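Local structure of ABC transporter periplasmic-binding protein YTFQ (Escherichia coli, 2VK2) at the beta-D-galactofuranose site. The protein binds alpha- and beta-galactofuranose in the periplasm and serves as the solute-binding subunit of the YtfQRT-YjfF ABC transporter. Numbering follows the deposited sequence.

The beta-D-galactofuranose site. Residues 13-14, 16-17, 90-91, 142, 146, 170, 199, 227, 247. With GZL (beta-D-galactofuranose), chain B.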
# COMPACT_ATOMS: atom_id res chain seq x y z
N GLU A 13 5.05 7.01 -5.78
CA GLU A 13 3.69 7.34 -6.20
C GLU A 13 2.82 7.87 -5.06
O GLU A 13 1.84 8.58 -5.31
CB GLU A 13 3.01 6.14 -6.89
CG GLU A 13 2.61 4.96 -5.99
CD GLU A 13 3.76 4.07 -5.55
OE1 GLU A 13 4.91 4.27 -5.99
OE2 GLU A 13 3.49 3.15 -4.75
N SER A 14 3.16 7.53 -3.82
CA SER A 14 2.38 7.94 -2.66
C SER A 14 3.27 8.44 -1.53
O SER A 14 4.47 8.16 -1.50
CB SER A 14 1.54 6.77 -2.15
OG SER A 14 2.36 5.85 -1.46
N TRP A 16 3.06 7.38 1.43
CA TRP A 16 3.45 6.18 2.15
C TRP A 16 4.76 5.60 1.61
O TRP A 16 5.65 5.27 2.38
CB TRP A 16 2.35 5.11 2.13
CG TRP A 16 2.77 3.93 2.93
CD1 TRP A 16 2.56 3.73 4.25
CD2 TRP A 16 3.55 2.81 2.47
NE1 TRP A 16 3.14 2.54 4.65
CE2 TRP A 16 3.76 1.97 3.57
CE3 TRP A 16 4.08 2.45 1.22
CZ2 TRP A 16 4.47 0.77 3.47
CZ3 TRP A 16 4.79 1.26 1.13
CH2 TRP A 16 4.98 0.44 2.24
N ARG A 17 4.87 5.48 0.29
CA ARG A 17 6.08 4.88 -0.28
C ARG A 17 7.30 5.78 -0.06
O ARG A 17 8.39 5.28 0.17
CB ARG A 17 5.93 4.53 -1.76
CG ARG A 17 7.11 3.68 -2.26
CD ARG A 17 6.83 2.98 -3.58
NE ARG A 17 5.71 2.06 -3.45
CZ ARG A 17 5.77 0.85 -2.90
NH1 ARG A 17 6.91 0.34 -2.45
NH2 ARG A 17 4.66 0.14 -2.81
N ASP A 90 6.36 -5.22 1.05
CA ASP A 90 5.08 -4.47 0.94
C ASP A 90 4.10 -4.89 -0.17
O ASP A 90 2.94 -4.64 -0.05
CB ASP A 90 5.33 -2.93 0.98
CG ASP A 90 5.66 -2.31 -0.35
OD1 ASP A 90 4.86 -2.32 -1.25
OD2 ASP A 90 6.73 -1.71 -0.47
N ARG A 91 4.59 -5.57 -1.18
CA ARG A 91 3.73 -6.33 -2.15
C ARG A 91 4.28 -7.75 -2.32
O ARG A 91 5.40 -7.98 -2.05
CB ARG A 91 3.67 -5.63 -3.51
CG ARG A 91 3.14 -4.16 -3.39
CD ARG A 91 2.87 -3.56 -4.74
NE ARG A 91 2.45 -2.12 -4.53
CZ ARG A 91 2.41 -1.21 -5.48
NH1 ARG A 91 2.61 -1.48 -6.74
NH2 ARG A 91 2.14 0.04 -5.17
N VAL A 142 -1.48 -6.00 -3.60
CA VAL A 142 -2.19 -5.22 -2.59
C VAL A 142 -3.52 -4.67 -3.11
O VAL A 142 -4.48 -4.57 -2.34
CB VAL A 142 -1.30 -4.08 -2.04
CG1 VAL A 142 -0.11 -4.66 -1.28
CG2 VAL A 142 -0.83 -3.15 -3.14
N ARG A 146 -6.88 -5.89 -1.38
CA ARG A 146 -7.73 -4.86 -0.78
C ARG A 146 -9.12 -4.83 -1.42
O ARG A 146 -10.11 -4.58 -0.73
CB ARG A 146 -7.07 -3.48 -0.85
CG ARG A 146 -5.95 -3.35 0.14
CD ARG A 146 -5.11 -2.13 -0.10
NE ARG A 146 -4.02 -2.09 0.86
CZ ARG A 146 -2.98 -1.27 0.78
NH1 ARG A 146 -2.88 -0.42 -0.24
NH2 ARG A 146 -2.03 -1.31 1.70
N PHE A 170 -2.74 4.48 -7.41
CA PHE A 170 -2.20 4.79 -6.08
C PHE A 170 -1.71 6.25 -5.92
O PHE A 170 -0.98 6.55 -4.97
CB PHE A 170 -1.07 3.81 -5.69
CG PHE A 170 -1.54 2.49 -5.11
CD1 PHE A 170 -2.53 2.44 -4.14
CD2 PHE A 170 -0.93 1.30 -5.50
CE1 PHE A 170 -2.93 1.23 -3.59
CE2 PHE A 170 -1.34 0.08 -4.95
CZ PHE A 170 -2.33 0.05 -3.99
N ASN A 199 -5.58 3.32 -1.36
CA ASN A 199 -4.69 4.07 -0.49
C ASN A 199 -5.25 5.45 -0.15
O ASN A 199 -6.13 5.96 -0.83
CB ASN A 199 -3.24 4.13 -1.01
CG ASN A 199 -3.01 5.13 -2.14
OD1 ASN A 199 -3.94 5.62 -2.76
ND2 ASN A 199 -1.74 5.39 -2.43
N ASP A 227 -3.50 3.39 4.72
CA ASP A 227 -2.06 3.72 4.83
C ASP A 227 -1.78 4.44 6.14
O ASP A 227 -0.79 4.15 6.81
CB ASP A 227 -1.51 4.58 3.69
CG ASP A 227 -1.11 3.78 2.46
OD1 ASP A 227 -1.05 2.53 2.52
OD2 ASP A 227 -0.87 4.43 1.44
N LEU A 247 -0.77 1.49 7.94
CA LEU A 247 0.22 0.57 7.39
C LEU A 247 1.59 1.09 7.78
O LEU A 247 1.94 2.22 7.43
CB LEU A 247 0.10 0.52 5.87
CG LEU A 247 1.15 -0.30 5.12
CD1 LEU A 247 0.99 -1.78 5.42
CD2 LEU A 247 1.06 -0.03 3.64
C6 GZL B . 1.37 -1.13 0.41
C5 GZL B . 1.55 -0.80 -0.89
C4 GZL B . 0.91 0.42 -1.54
C3 GZL B . 0.32 1.53 -0.72
C2 GZL B . 0.71 2.70 -1.19
O6 GZL B . 1.94 -2.22 0.93
O5 GZL B . 2.24 -1.61 -1.68
O4 GZL B . 1.87 1.10 -2.36
O3 GZL B . -0.55 1.32 0.26
C1 GZL B . 1.71 2.52 -2.28
O2 GZL B . 0.35 3.93 -0.79
O1 GZL B . 1.23 3.02 -3.53
O HOH W 1 1.47 -4.47 2.74
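Beta-D-galactofuranose lies fully buried in the sugar pocket of this periplasmic binding protein, its whole surface covered; the ligand is partly occupied and modelled in two conformers. Preference for the five-membered form probably rests in part on the ring oxygen O4, which accepts from Arg17 and Arg91, with the exocyclic O5 read separately. Arg91, extended from CG to NE, lies side-on: NE reaches the O5 hydroxyl of the exocyclic arm and NH2 meets GZL O4 at 3.0 Å, nearly straight (169° at H), both partners in the guanidinium plane. Arg17 NH2 approaches GZL O4 less squarely, at 3.0 Å with the oxygen 26° out of its plane. A bend at chi3 turns this guanidinium so that NE donates in plane to the syn lone pair of Glu13 OE2, while NH1 and NH2 grip the Asp90 carboxylate end-on. The anti lone pair of the same Glu13 OE2 accepts from the anomeric hydroxyl, GZL O1, at 2.6 Å. An alanine at Arg17, removing the NH2 donor to GZL O4 and the bonds to Glu13 and Asp90, would probably leave both carboxylates less firmly placed. The arm is read by Asp90, whose OD1 accepts from GZL O5 at 2.7 Å and whose main-chain O accepts from O6. Asp227 takes the O2 and O3 hydroxyls as a pair, one on the syn lone pair of each carboxylate oxygen; Arg146 NH1 donates to O3, and Asn199 ND2, steadied by the Phe170 carbonyl, donates to O2. The Phe170 ring stacks on one sugar face, planes 8° apart and centroids 4.2 Å apart. Trp16, with CG anti to the backbone N, turns a ring face toward Leu247, whose CD2 touches GZL C6 at 3.4 Å.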